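Local coordinates for protein putative sarcosine dimethylglycine methyltransferase (Galdieria sulphuraria, PDB 2O57) that probably transfers methyl groups from S-adenosylmethionine to sarcosine and dimethylglycine, as a putative member of the Rossmann-like methyltransferases, at residues Asp28-Ser32 with Phe264-Met268; Trp69-Glu73 with Arg230-Arg234; Pro179-Ile185 with Gly288-Ser294; Pro201-Ile206 with Arg270-Trp275. All blocks are in the same frame, centred on the assembly; numbering follows the deposited sequence. Where two conformers were deposited one is given.

How the contacts relate
Contacts 2 and 3 belong to the buried side of the fold and meet at the same sheet: strand 284-293, held by strand 181-190 in contact 3, is also the neighbour of strand 226-233 in contact 2. Contact 3 is mainly backbone hydrogen bonding, with side chains packed on the faces of the sheet, whereas contact 2 sets charged and aromatic side chains of a helix against the face of the outer strand, whose other edge meets the second subunit. Contacts 1 and 4 share helix 262-280, one at the surface and the other partly buried, without hydrogen bonds between their segments. Both rely on rings and aliphatic groups, but contact 4 adds two close arginines, linked by N267 of contact 1.

Contact 1: Asp28-Ser32 with Phe264-Met268; sequences DDDDS and FQANM
F264 lays its ring face on D31 CB, with CZ also 3.2 Å from S32 N, filling the gap between two helices that cross almost at right angles. This is a surface helix-helix crossing, with helix 27-40 set against helix 262-280: both segments are regular alpha helix, their axes approach to 10.6 Å, and the signed crossing angle is -94°. The nearest CA pairs are D28-F264 at 6.9 Å and S32-M268 at 7.4 Å. So wide a spacing calls for a large side chain, and phenylalanine, with chi1 t and chi2 near 76°, spans it. D31 CB stands 3.5 Å from the centroid of the F264 ring, 8° off the normal, in a CH-pi contact. F264 CE1 comes within 3.3 Å of D28 O, the carbonyl that accepts the helical bond from S32 N at 3.0 Å. No hydrogen bond joins the segments; N267 instead turns its OD1 to R270 on its own helix. M268, present as selenomethionine, is a long apolar side chain with all three chi angles t, and lies among F35, Y36, V245 and L249. Its CE stops 4.1 Å from OG of S32, whose chi1 is t.

Contact 2: Trp69-Glu73 with Arg230-Arg234; sequences WLASE and RTFSR
This is a buried helix-on-strand contact, in which helix 59-76 packs along strand 226-233, one of the two outermost strands of the sheet within its chain. The two run nearly antiparallel, at 164°, with axes 12.2 Å apart, and the closest CA pair, E73-R230, is still 9.4 Å apart, so long side chains must bridge the space. W69 and E73, one helical turn apart, face the strand; R230 and F232 point toward the helix in extended conformation, with T231 between them pointing away, and R234 follows at the N-cap position of the next helix. W69, chi1 t, turns its edge into the face of F232, chi1 m: the six-membered rings are 4.8 Å apart between centroids with planes at 85°, a T-shaped stack. The face of the same indole receives R234 in a cation-pi contact, CZ lying 4.3 Å from the six-ring centroid. W69 NE1 donates to E73 OE2 at 2.9 Å and R230 NH1 forms a salt bridge with E73 OE1 at 2.7 Å, which compensates a buried carboxylate. R230 NH1 also makes a weak bond to E73 O at 3.1 Å. R234 pairs with E73 of the second subunit, and R230 with D236 of that subunit. T231 to S233 pair antiparallel with a strand of the second subunit, so the sheet runs on across an edge-strand dimer interface in a Rossmann-like methyltransferase.

Contact 3: Pro179-Ile185 with Gly288-Ser294; sequences PRGVMAI and GMLFRKS
G288 begins the segment 288-294 beside I185, its CA 3.3 Å from I185 O. M289 and I185 form a hydrogen-bonded antiparallel pair, M289 N to I185 O at 2.9 Å and I185 N to M289 O at 3.0 Å. L290 follows in a non-hydrogen-bonded pair with A184, whose small CB lies 3.9 Å from L290 CG. F291 repeats the hydrogen-bonded pattern with M183, F291 N to M183 O and M183 N to F291 O each 2.9 Å; F291, chi1 m, meets M183 CE with its CD2 at 3.7 Å and I185 CD1 with its CE2 at 3.9 Å. R292 forms a non-hydrogen-bonded pair with V182, and its side chain curls back so that NH1 donates to R180 O at 2.7 Å. Its guanidinium is sandwiched between V182 CG2 and the guanidinium of R180, planes at 8° and centres 4.6 Å apart. K293, centre of an inverse gamma turn, donates its N to G181 O at 2.9 Å and accepts at O from R180 N at 2.8 Å; its extended side chain carries NZ to L177 O. The strand axes are 4.6 Å apart at 163°. Strand 284-293 is the antiparallel strand inserted between 181-190 and 226-233 in the order 3-2-1-4-5-7-6, as in class I methyltransferases. Helix 59-76 packs on the V182, A184 and L290 face and helix 214-223 on the I185, M289 and F291 face, while strands 151-157 and 226-233 flank the pair.

Contact 4: Pro201-Ile206 with Arg270-Trp275; sequences PILDRI and RGLEHW
P201, in the first turn of helix 200-206, sets its CB over the face of H274, 4.1 Å from the ring centroid in a CH-pi contact; a proline fits there because the early residues of a helix need no backbone NH donor. I202 comes next, its CA 5.8 Å from that of H274. With chi1 and chi2 both t, it extends CD1 over the five-membered ring of W275, 3.5 Å from the centroid, while CG1 rests 3.8 Å from H274 CB. Between them the two helices form a near-antiparallel pair, axes 9.6 Å apart and signed crossing angle -150°, packed outside the Rossmann-like sheet, with I202 and W275 touching L284 of strand 284-293. R205 approaches G271, CA to CA 6.1 Å; G271 has no side chain, and R205 CG lies 3.6 Å from G271 CA, while R205 CB is 3.5 Å from H274 CD2. Its guanidinium meets R270 as a like charge, R205 NH1 to R270 NE 3.1 Å without a hydrogen bond. N267 OD1 eases this, bonding R270 NH2 and, weakly, R205 NH1. I206, chi1 p, brings CD1 to 4.1 Å from W275 CZ2, an indole whose ring also stacks with Y242.

Contact 1: Asp28-Ser32 with Phe264-Met268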
loop_
_atom_site.group_PDB
_atom_site.type_symbol
_atom_site.label_atom_id
_atom_site.label_comp_id
_atom_site.label_asym_id
_atom_site.label_seq_id
_atom_site.Cartn_x
_atom_site.Cartn_y
_atom_site.Cartn_z
ATOM N N ASP A 28 22.914 -11.713 -19.127
ATOM C CA ASP A 28 22.647 -11.542 -17.692
ATOM C C ASP A 28 21.149 -11.698 -17.430
ATOM O O ASP A 28 20.767 -12.423 -16.519
ATOM C CB ASP A 28 23.164 -10.206 -17.169
ATOM C CG ASP A 28 24.676 -10.167 -17.053
ATOM O OD1 ASP A 28 25.245 -10.722 -16.072
ATOM O OD2 ASP A 28 25.290 -9.556 -17.942
ATOM N N ASP A 29 20.307 -11.044 -18.234
ATOM C CA ASP A 29 18.834 -11.148 -18.116
ATOM C C ASP A 29 18.391 -12.581 -18.437
ATOM O O ASP A 29 17.542 -13.155 -17.738
ATOM C CB ASP A 29 18.121 -10.188 -19.096
ATOM C CG ASP A 29 18.166 -8.718 -18.655
ATOM O OD1 ASP A 29 18.765 -8.377 -17.619
ATOM O OD2 ASP A 29 17.587 -7.878 -19.360
ATOM N N ASP A 30 18.948 -13.157 -19.506
ATOM C CA ASP A 30 18.605 -14.538 -19.902
ATOM C C ASP A 30 18.978 -15.551 -18.831
ATOM O O ASP A 30 18.216 -16.490 -18.569
ATOM C CB ASP A 30 19.322 -14.965 -21.198
ATOM C CG ASP A 30 18.833 -14.228 -22.413
ATOM O OD1 ASP A 30 17.644 -13.823 -22.466
ATOM O OD2 ASP A 30 19.644 -14.076 -23.351
ATOM N N ASP A 31 20.172 -15.418 -18.253
ATOM C CA ASP A 31 20.608 -16.401 -17.252
ATOM C C ASP A 31 19.891 -16.214 -15.909
ATOM O O ASP A 31 19.649 -17.188 -15.193
ATOM C CB ASP A 31 22.126 -16.414 -17.099
ATOM C CG ASP A 31 22.823 -17.110 -18.310
ATOM O OD1 ASP A 31 22.118 -17.766 -19.103
ATOM O OD2 ASP A 31 24.032 -16.954 -18.492
ATOM N N SER A 32 19.558 -14.965 -15.575
ATOM C CA SER A 32 18.677 -14.699 -14.451
ATOM C C SER A 32 17.358 -15.431 -14.663
ATOM O O SER A 32 16.905 -16.153 -13.765
ATOM C CB SER A 32 18.480 -13.191 -14.249
ATOM O OG SER A 32 17.603 -12.950 -13.173
ATOM N N PHE A 264 28.437 -15.671 -13.878
ATOM C CA PHE A 264 27.101 -15.108 -13.864
ATOM C C PHE A 264 26.569 -15.021 -12.422
ATOM O O PHE A 264 25.957 -14.009 -12.033
ATOM C CB PHE A 264 26.125 -15.902 -14.727
ATOM C CG PHE A 264 24.693 -15.585 -14.391
ATOM C CD1 PHE A 264 24.124 -14.393 -14.819
ATOM C CD2 PHE A 264 23.953 -16.434 -13.586
ATOM C CE1 PHE A 264 22.823 -14.057 -14.480
ATOM C CE2 PHE A 264 22.651 -16.110 -13.241
ATOM C CZ PHE A 264 22.081 -14.913 -13.671
ATOM N N GLN A 265 26.769 -16.088 -11.654
ATOM C CA GLN A 265 26.229 -16.173 -10.291
ATOM C C GLN A 265 26.810 -15.075 -9.429
ATOM O O GLN A 265 26.093 -14.415 -8.676
ATOM C CB GLN A 265 26.516 -17.531 -9.651
ATOM C CG GLN A 265 25.702 -18.657 -10.267
ATOM C CD GLN A 265 25.970 -19.993 -9.609
ATOM O OE1 GLN A 265 26.045 -20.085 -8.379
ATOM N NE2 GLN A 265 26.134 -21.044 -10.425
ATOM N N ALA A 266 28.114 -14.863 -9.563
ATOM C CA ALA A 266 28.796 -13.836 -8.789
ATOM C C ALA A 266 28.218 -12.458 -9.135
ATOM O O ALA A 266 27.915 -11.705 -8.222
ATOM C CB ALA A 266 30.329 -13.917 -8.981
ATOM N N ASN A 267 27.995 -12.164 -10.428
ATOM C CA ASN A 267 27.396 -10.899 -10.891
ATOM C C ASN A 267 25.958 -10.721 -10.402
ATOM O O ASN A 267 25.569 -9.611 -10.001
ATOM C CB ASN A 267 27.351 -10.789 -12.434
ATOM C CG ASN A 267 28.742 -10.644 -13.072
ATOM O OD1 ASN A 267 29.656 -10.112 -12.460
ATOM N ND2 ASN A 267 28.885 -11.104 -14.323
HETATM N N MSE A 268 25.168 -11.792 -10.481
HETATM C CA MSE A 268 23.776 -11.738 -9.956
HETATM C C MSE A 268 23.753 -11.424 -8.455
HETATM O O MSE A 268 23.000 -10.567 -8.014
HETATM C CB MSE A 268 23.016 -13.030 -10.219
HETATM C CG MSE A 268 21.484 -12.836 -9.907
HETATM SE SE MSE A 268 20.447 -14.365 -10.398
HETATM C CE MSE A 268 18.848 -13.873 -9.418
#

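Contact 2: Trp69-Glu73 with Arg230-Arg234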
loop_
_atom_site.group_PDB
_atom_site.type_symbol
_atom_site.label_atom_id
_atom_site.label_comp_id
_atom_site.label_asym_id
_atom_site.label_seq_id
_atom_site.Cartn_x
_atom_site.Cartn_y
_atom_site.Cartn_z
ATOM N N TRP A 69 -2.908 -9.772 -3.318
ATOM C CA TRP A 69 -3.044 -8.366 -2.856
ATOM C C TRP A 69 -3.333 -7.442 -4.048
ATOM O O TRP A 69 -4.283 -6.659 -4.017
ATOM C CB TRP A 69 -1.778 -7.872 -2.093
ATOM C CG TRP A 69 -1.698 -6.356 -2.006
ATOM C CD1 TRP A 69 -2.553 -5.521 -1.317
ATOM C CD2 TRP A 69 -0.736 -5.497 -2.657
ATOM N NE1 TRP A 69 -2.179 -4.206 -1.510
ATOM C CE2 TRP A 69 -1.065 -4.164 -2.310
ATOM C CE3 TRP A 69 0.374 -5.732 -3.486
ATOM C CZ2 TRP A 69 -0.335 -3.074 -2.770
ATOM C CZ3 TRP A 69 1.110 -4.641 -3.959
ATOM C CH2 TRP A 69 0.750 -3.317 -3.590
ATOM N N LEU A 70 -2.514 -7.519 -5.094
ATOM C CA LEU A 70 -2.672 -6.602 -6.228
ATOM C C LEU A 70 -4.022 -6.816 -6.913
ATOM O O LEU A 70 -4.689 -5.852 -7.252
ATOM C CB LEU A 70 -1.543 -6.713 -7.266
ATOM C CG LEU A 70 -1.458 -5.541 -8.286
ATOM C CD1 LEU A 70 -0.999 -4.199 -7.589
ATOM C CD2 LEU A 70 -0.408 -5.914 -9.365
ATOM N N ALA A 71 -4.418 -8.076 -7.067
ATOM C CA ALA A 71 -5.689 -8.426 -7.677
ATOM C C ALA A 71 -6.847 -7.913 -6.798
ATOM O O ALA A 71 -7.830 -7.414 -7.302
ATOM C CB ALA A 71 -5.781 -9.910 -7.892
ATOM N N SER A 72 -6.687 -7.997 -5.478
ATOM C CA SER A 72 -7.708 -7.484 -4.571
ATOM C C SER A 72 -7.872 -5.967 -4.696
ATOM O O SER A 72 -8.993 -5.472 -4.695
ATOM C CB SER A 72 -7.401 -7.914 -3.125
ATOM O OG SER A 72 -8.387 -7.418 -2.232
ATOM N N GLU A 73 -6.761 -5.238 -4.843
ATOM C CA GLU A 73 -6.788 -3.782 -4.982
ATOM C C GLU A 73 -7.530 -3.461 -6.291
ATOM O O GLU A 73 -8.454 -2.666 -6.299
ATOM C CB GLU A 73 -5.362 -3.182 -4.970
ATOM C CG GLU A 73 -4.593 -3.386 -3.615
ATOM C CD GLU A 73 -5.074 -2.490 -2.504
ATOM O OE1 GLU A 73 -5.842 -1.531 -2.779
ATOM O OE2 GLU A 73 -4.689 -2.721 -1.350
ATOM N N ARG A 230 -4.237 5.379 -5.652
ATOM C CA ARG A 230 -3.541 4.971 -4.434
ATOM C C ARG A 230 -2.107 4.542 -4.747
ATOM O O ARG A 230 -1.818 4.093 -5.872
ATOM C CB ARG A 230 -4.305 3.842 -3.740
ATOM C CG ARG A 230 -4.481 2.556 -4.579
ATOM C CD ARG A 230 -5.452 1.573 -3.945
ATOM N NE ARG A 230 -6.843 1.896 -4.307
ATOM C CZ ARG A 230 -7.793 1.002 -4.583
ATOM N NH1 ARG A 230 -7.565 -0.314 -4.510
ATOM N NH2 ARG A 230 -9.002 1.419 -4.924
ATOM N N THR A 231 -1.229 4.647 -3.745
ATOM C CA THR A 231 0.155 4.202 -3.848
ATOM C C THR A 231 0.625 3.469 -2.585
ATOM O O THR A 231 0.031 3.618 -1.479
ATOM C CB THR A 231 1.130 5.361 -4.185
ATOM O OG1 THR A 231 1.191 6.299 -3.111
ATOM C CG2 THR A 231 0.703 6.108 -5.443
ATOM N N PHE A 232 1.687 2.676 -2.766
ATOM C CA PHE A 232 2.203 1.779 -1.762
ATOM C C PHE A 232 3.716 1.800 -1.914
ATOM O O PHE A 232 4.240 1.810 -3.038
ATOM C CB PHE A 232 1.685 0.331 -1.998
ATOM C CG PHE A 232 0.173 0.207 -2.065
ATOM C CD1 PHE A 232 -0.568 -0.145 -0.934
ATOM C CD2 PHE A 232 -0.513 0.424 -3.260
ATOM C CE1 PHE A 232 -1.982 -0.247 -0.997
ATOM C CE2 PHE A 232 -1.912 0.344 -3.318
ATOM C CZ PHE A 232 -2.645 0.001 -2.200
ATOM N N SER A 233 4.422 1.852 -0.792
ATOM C CA SER A 233 5.889 1.761 -0.810
ATOM C C SER A 233 6.221 0.716 0.237
ATOM O O SER A 233 5.822 0.854 1.410
ATOM C CB SER A 233 6.523 3.125 -0.493
ATOM O OG SER A 233 7.932 3.002 -0.279
ATOM N N ARG A 234 6.880 -0.357 -0.197
ATOM C CA ARG A 234 7.203 -1.449 0.706
ATOM C C ARG A 234 8.696 -1.724 0.637
ATOM O O ARG A 234 9.092 -2.713 -0.005
ATOM C CB ARG A 234 6.423 -2.695 0.307
ATOM C CG ARG A 234 4.886 -2.514 0.420
ATOM C CD ARG A 234 4.181 -3.765 -0.081
ATOM N NE ARG A 234 2.726 -3.619 -0.191
ATOM C CZ ARG A 234 1.883 -3.983 0.767
ATOM N NH1 ARG A 234 2.335 -4.514 1.927
ATOM N NH2 ARG A 234 0.576 -3.847 0.550
#

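Contact 3: Pro179-Ile185 with Gly288-Ser294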
loop_
_atom_site.group_PDB
_atom_site.type_symbol
_atom_site.label_atom_id
_atom_site.label_comp_id
_atom_site.label_asym_id
_atom_site.label_seq_id
_atom_site.Cartn_x
_atom_site.Cartn_y
_atom_site.Cartn_z
ATOM N N PRO A 179 -11.809 4.747 -21.492
ATOM C CA PRO A 179 -12.148 5.741 -20.470
ATOM C C PRO A 179 -12.559 5.033 -19.170
ATOM O O PRO A 179 -13.300 4.038 -19.194
ATOM C CB PRO A 179 -13.350 6.473 -21.091
ATOM C CG PRO A 179 -13.095 6.345 -22.607
ATOM C CD PRO A 179 -12.553 4.953 -22.758
ATOM N N ARG A 180 -12.029 5.514 -18.053
ATOM C CA ARG A 180 -12.302 4.952 -16.719
ATOM C C ARG A 180 -11.708 3.557 -16.513
ATOM O O ARG A 180 -11.927 2.956 -15.486
ATOM C CB ARG A 180 -13.781 5.012 -16.337
ATOM C CG ARG A 180 -14.388 6.436 -16.413
ATOM C CD ARG A 180 -15.736 6.541 -15.645
ATOM N NE ARG A 180 -15.574 6.243 -14.206
ATOM C CZ ARG A 180 -14.995 7.048 -13.302
ATOM N NH1 ARG A 180 -14.453 8.223 -13.644
ATOM N NH2 ARG A 180 -14.925 6.660 -12.034
ATOM N N GLY A 181 -10.938 3.076 -17.488
ATOM C CA GLY A 181 -10.080 1.906 -17.285
ATOM C C GLY A 181 -9.069 2.098 -16.174
ATOM O O GLY A 181 -8.690 3.227 -15.858
ATOM N N VAL A 182 -8.621 0.996 -15.569
ATOM C CA VAL A 182 -7.795 1.097 -14.376
ATOM C C VAL A 182 -6.469 0.373 -14.633
ATOM O O VAL A 182 -6.460 -0.714 -15.226
ATOM C CB VAL A 182 -8.535 0.533 -13.110
ATOM C CG1 VAL A 182 -7.602 0.478 -11.867
ATOM C CG2 VAL A 182 -9.732 1.430 -12.750
HETATM N N MSE A 183 -5.361 0.969 -14.198
HETATM C CA MSE A 183 -4.084 0.278 -14.318
HETATM C C MSE A 183 -3.495 -0.006 -12.952
HETATM O O MSE A 183 -3.369 0.912 -12.126
HETATM C CB MSE A 183 -3.091 1.115 -15.119
HETATM C CG MSE A 183 -1.682 0.499 -15.103
HETATM SE SE MSE A 183 -0.501 1.066 -16.543
HETATM C CE MSE A 183 -0.125 2.809 -15.977
ATOM N N ALA A 184 -3.072 -1.246 -12.735
ATOM C CA ALA A 184 -2.374 -1.615 -11.501
ATOM C C ALA A 184 -0.935 -2.011 -11.841
ATOM O O ALA A 184 -0.706 -2.909 -12.665
ATOM C CB ALA A 184 -3.105 -2.764 -10.767
ATOM N N ILE A 185 0.038 -1.340 -11.216
ATOM C CA ILE A 185 1.460 -1.638 -11.465
ATOM C C ILE A 185 2.213 -1.842 -10.180
ATOM O O ILE A 185 1.799 -1.341 -9.100
ATOM C CB ILE A 185 2.201 -0.552 -12.300
ATOM C CG1 ILE A 185 2.358 0.779 -11.513
ATOM C CG2 ILE A 185 1.491 -0.336 -13.619
ATOM C CD1 ILE A 185 3.332 1.762 -12.200
ATOM N N GLY A 288 4.012 0.329 -5.512
ATOM C CA GLY A 288 2.791 -0.213 -6.118
ATOM C C GLY A 288 1.869 0.976 -6.359
ATOM O O GLY A 288 1.844 1.904 -5.536
HETATM N N MSE A 289 1.123 0.970 -7.465
HETATM C CA MSE A 289 0.207 2.071 -7.759
HETATM C C MSE A 289 -1.018 1.630 -8.545
HETATM O O MSE A 289 -0.947 0.709 -9.333
HETATM C CB MSE A 289 0.890 3.164 -8.572
HETATM C CG MSE A 289 2.325 3.450 -8.145
HETATM SE SE MSE A 289 3.315 4.666 -9.259
HETATM C CE MSE A 289 2.408 6.366 -8.825
ATOM N N LEU A 290 -2.129 2.330 -8.345
ATOM C CA LEU A 290 -3.291 2.158 -9.203
ATOM C C LEU A 290 -3.686 3.506 -9.758
ATOM O O LEU A 290 -3.664 4.536 -9.051
ATOM C CB LEU A 290 -4.458 1.535 -8.464
ATOM C CG LEU A 290 -4.469 0.004 -8.364
ATOM C CD1 LEU A 290 -3.522 -0.439 -7.167
ATOM C CD2 LEU A 290 -5.889 -0.317 -8.080
ATOM N N PHE A 291 -4.034 3.496 -11.035
ATOM C CA PHE A 291 -4.421 4.703 -11.749
ATOM C C PHE A 291 -5.766 4.471 -12.385
ATOM O O PHE A 291 -6.137 3.323 -12.650
ATOM C CB PHE A 291 -3.448 4.996 -12.893
ATOM C CG PHE A 291 -2.000 5.082 -12.487
ATOM C CD1 PHE A 291 -1.463 6.279 -12.019
ATOM C CD2 PHE A 291 -1.165 3.975 -12.624
ATOM C CE1 PHE A 291 -0.106 6.368 -11.673
ATOM C CE2 PHE A 291 0.191 4.056 -12.296
ATOM C CZ PHE A 291 0.718 5.253 -11.818
ATOM N N ARG A 292 -6.496 5.548 -12.644
ATOM C CA ARG A 292 -7.659 5.446 -13.502
ATOM C C ARG A 292 -7.566 6.470 -14.634
ATOM O O ARG A 292 -7.101 7.593 -14.429
ATOM C CB ARG A 292 -8.958 5.625 -12.712
ATOM C CG ARG A 292 -10.224 5.379 -13.546
ATOM C CD ARG A 292 -11.537 5.645 -12.808
ATOM N NE ARG A 292 -11.833 4.750 -11.687
ATOM C CZ ARG A 292 -12.388 3.532 -11.757
ATOM N NH1 ARG A 292 -12.702 2.942 -12.932
ATOM N NH2 ARG A 292 -12.618 2.892 -10.623
ATOM N N LYS A 293 -7.982 6.075 -15.833
ATOM C CA LYS A 293 -8.075 7.000 -16.957
ATOM C C LYS A 293 -9.316 7.932 -16.816
ATOM O O LYS A 293 -10.416 7.628 -17.312
ATOM C CB LYS A 293 -8.124 6.253 -18.289
ATOM C CG LYS A 293 -8.086 7.175 -19.499
ATOM C CD LYS A 293 -7.889 6.374 -20.821
ATOM C CE LYS A 293 -8.136 7.241 -22.057
ATOM N NZ LYS A 293 -7.918 6.433 -23.321
ATOM N N SER A 294 -9.115 9.031 -16.096
ATOM C CA SER A 294 -10.149 10.046 -15.827
ATOM C C SER A 294 -9.427 11.261 -15.280
ATOM O O SER A 294 -8.312 11.149 -14.741
ATOM C CB SER A 294 -11.196 9.572 -14.792
ATOM O OG SER A 294 -10.568 9.229 -13.566
#

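Contact 4: Pro201-Ile206 with Arg270-Trp275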
loop_
_atom_site.group_PDB
_atom_site.type_symbol
_atom_site.label_atom_id
_atom_site.label_comp_id
_atom_site.label_asym_id
_atom_site.label_seq_id
_atom_site.Cartn_x
_atom_site.Cartn_y
_atom_site.Cartn_z
ATOM N N PRO A 201 26.090 2.684 -8.149
ATOM C CA PRO A 201 26.415 1.266 -8.189
ATOM C C PRO A 201 25.290 0.398 -8.736
ATOM O O PRO A 201 25.539 -0.456 -9.583
ATOM C CB PRO A 201 26.688 0.931 -6.723
ATOM C CG PRO A 201 27.247 2.174 -6.182
ATOM C CD PRO A 201 26.436 3.261 -6.836
ATOM N N ILE A 202 24.061 0.621 -8.281
ATOM C CA ILE A 202 22.945 -0.185 -8.763
ATOM C C ILE A 202 22.509 0.175 -10.190
ATOM O O ILE A 202 22.168 -0.715 -10.970
ATOM C CB ILE A 202 21.754 -0.225 -7.768
ATOM C CG1 ILE A 202 20.876 -1.445 -8.052
ATOM C CG2 ILE A 202 20.962 1.115 -7.718
ATOM C CD1 ILE A 202 19.783 -1.599 -7.085
ATOM N N LEU A 203 22.550 1.457 -10.547
ATOM C CA LEU A 203 22.258 1.850 -11.919
ATOM C C LEU A 203 23.318 1.247 -12.852
ATOM O O LEU A 203 22.989 0.785 -13.944
ATOM C CB LEU A 203 22.243 3.375 -12.053
ATOM C CG LEU A 203 21.117 4.080 -11.280
ATOM C CD1 LEU A 203 21.297 5.592 -11.398
ATOM C CD2 LEU A 203 19.731 3.650 -11.782
ATOM N N ASP A 204 24.575 1.251 -12.403
ATOM C CA ASP A 204 25.693 0.671 -13.169
ATOM C C ASP A 204 25.583 -0.833 -13.260
ATOM O O ASP A 204 25.681 -1.391 -14.354
ATOM C CB ASP A 204 27.049 1.048 -12.555
ATOM C CG ASP A 204 27.471 2.468 -12.896
ATOM O OD1 ASP A 204 26.695 3.170 -13.588
ATOM O OD2 ASP A 204 28.576 2.877 -12.475
ATOM N N ARG A 205 25.373 -1.468 -12.103
ATOM C CA ARG A 205 25.324 -2.940 -11.982
ATOM C C ARG A 205 24.246 -3.555 -12.892
ATOM O O ARG A 205 24.518 -4.556 -13.580
ATOM C CB ARG A 205 25.150 -3.374 -10.493
ATOM C CG ARG A 205 25.096 -4.898 -10.221
ATOM C CD ARG A 205 26.259 -5.700 -10.852
ATOM N NE ARG A 205 27.617 -5.329 -10.330
ATOM C CZ ARG A 205 28.642 -6.325 -10.413
ATOM N NH1 ARG A 205 28.624 -7.427 -11.100
ATOM N NH2 ARG A 205 29.853 -5.875 -9.937
ATOM N N ILE A 206 23.061 -2.930 -12.922
ATOM C CA ILE A 206 21.932 -3.422 -13.735
ATOM C C ILE A 206 21.769 -2.698 -15.099
ATOM O O ILE A 206 20.880 -3.072 -15.892
ATOM C CB ILE A 206 20.591 -3.396 -12.921
ATOM C CG1 ILE A 206 20.038 -1.967 -12.802
ATOM C CG2 ILE A 206 20.785 -4.047 -11.530
ATOM C CD1 ILE A 206 18.580 -1.899 -12.274
ATOM N N ARG A 270 26.024 -9.965 -6.616
ATOM C CA ARG A 270 26.383 -8.558 -6.393
ATOM C C ARG A 270 25.200 -7.628 -6.618
ATOM O O ARG A 270 24.966 -6.744 -5.797
ATOM C CB ARG A 270 27.572 -8.122 -7.237
ATOM C CG ARG A 270 28.876 -8.686 -6.718
ATOM C CD ARG A 270 30.037 -8.129 -7.484
ATOM N NE ARG A 270 30.167 -8.758 -8.800
ATOM C CZ ARG A 270 30.953 -9.801 -9.051
ATOM N NH1 ARG A 270 31.686 -10.347 -8.068
ATOM N NH2 ARG A 270 31.005 -10.295 -10.283
ATOM N N GLY A 271 24.482 -7.804 -7.734
ATOM C CA GLY A 271 23.272 -7.022 -8.012
ATOM C C GLY A 271 22.213 -7.156 -6.929
ATOM O O GLY A 271 21.605 -6.164 -6.499
ATOM N N LEU A 272 21.995 -8.380 -6.466
ATOM C CA LEU A 272 21.062 -8.616 -5.352
ATOM C C LEU A 272 21.489 -7.823 -4.117
ATOM O O LEU A 272 20.663 -7.136 -3.504
ATOM C CB LEU A 272 20.922 -10.108 -5.034
ATOM C CG LEU A 272 20.246 -10.942 -6.173
ATOM C CD1 LEU A 272 20.375 -12.431 -5.890
ATOM C CD2 LEU A 272 18.789 -10.530 -6.403
ATOM N N GLU A 273 22.767 -7.897 -3.779
ATOM C CA GLU A 273 23.294 -7.173 -2.622
ATOM C C GLU A 273 23.023 -5.662 -2.724
ATOM O O GLU A 273 22.760 -5.006 -1.712
ATOM C CB GLU A 273 24.794 -7.435 -2.476
ATOM C CG GLU A 273 25.106 -8.824 -1.923
ATOM C CD GLU A 273 26.558 -9.262 -2.163
ATOM O OE1 GLU A 273 27.348 -8.489 -2.758
ATOM O OE2 GLU A 273 26.904 -10.405 -1.788
ATOM N N HIS A 274 23.103 -5.118 -3.944
ATOM C CA HIS A 274 22.859 -3.681 -4.174
ATOM C C HIS A 274 21.409 -3.317 -3.874
ATOM O O HIS A 274 21.149 -2.262 -3.295
ATOM C CB HIS A 274 23.187 -3.265 -5.614
ATOM C CG HIS A 274 24.649 -3.135 -5.892
ATOM N ND1 HIS A 274 25.535 -2.572 -4.992
ATOM C CD2 HIS A 274 25.384 -3.465 -6.986
ATOM C CE1 HIS A 274 26.755 -2.607 -5.505
ATOM N NE2 HIS A 274 26.688 -3.137 -6.714
ATOM N N TRP A 275 20.460 -4.161 -4.285
ATOM C CA TRP A 275 19.063 -3.909 -3.976
ATOM C C TRP A 275 18.844 -3.952 -2.473
ATOM O O TRP A 275 18.168 -3.103 -1.935
ATOM C CB TRP A 275 18.125 -4.931 -4.637
ATOM C CG TRP A 275 17.880 -4.640 -6.094
ATOM C CD1 TRP A 275 18.356 -5.349 -7.149
ATOM C CD2 TRP A 275 17.084 -3.578 -6.643
ATOM N NE1 TRP A 275 17.905 -4.805 -8.330
ATOM C CE2 TRP A 275 17.142 -3.703 -8.053
ATOM C CE3 TRP A 275 16.334 -2.530 -6.082
ATOM C CZ2 TRP A 275 16.480 -2.823 -8.916
ATOM C CZ3 TRP A 275 15.668 -1.634 -6.949
ATOM C CH2 TRP A 275 15.741 -1.806 -8.349
#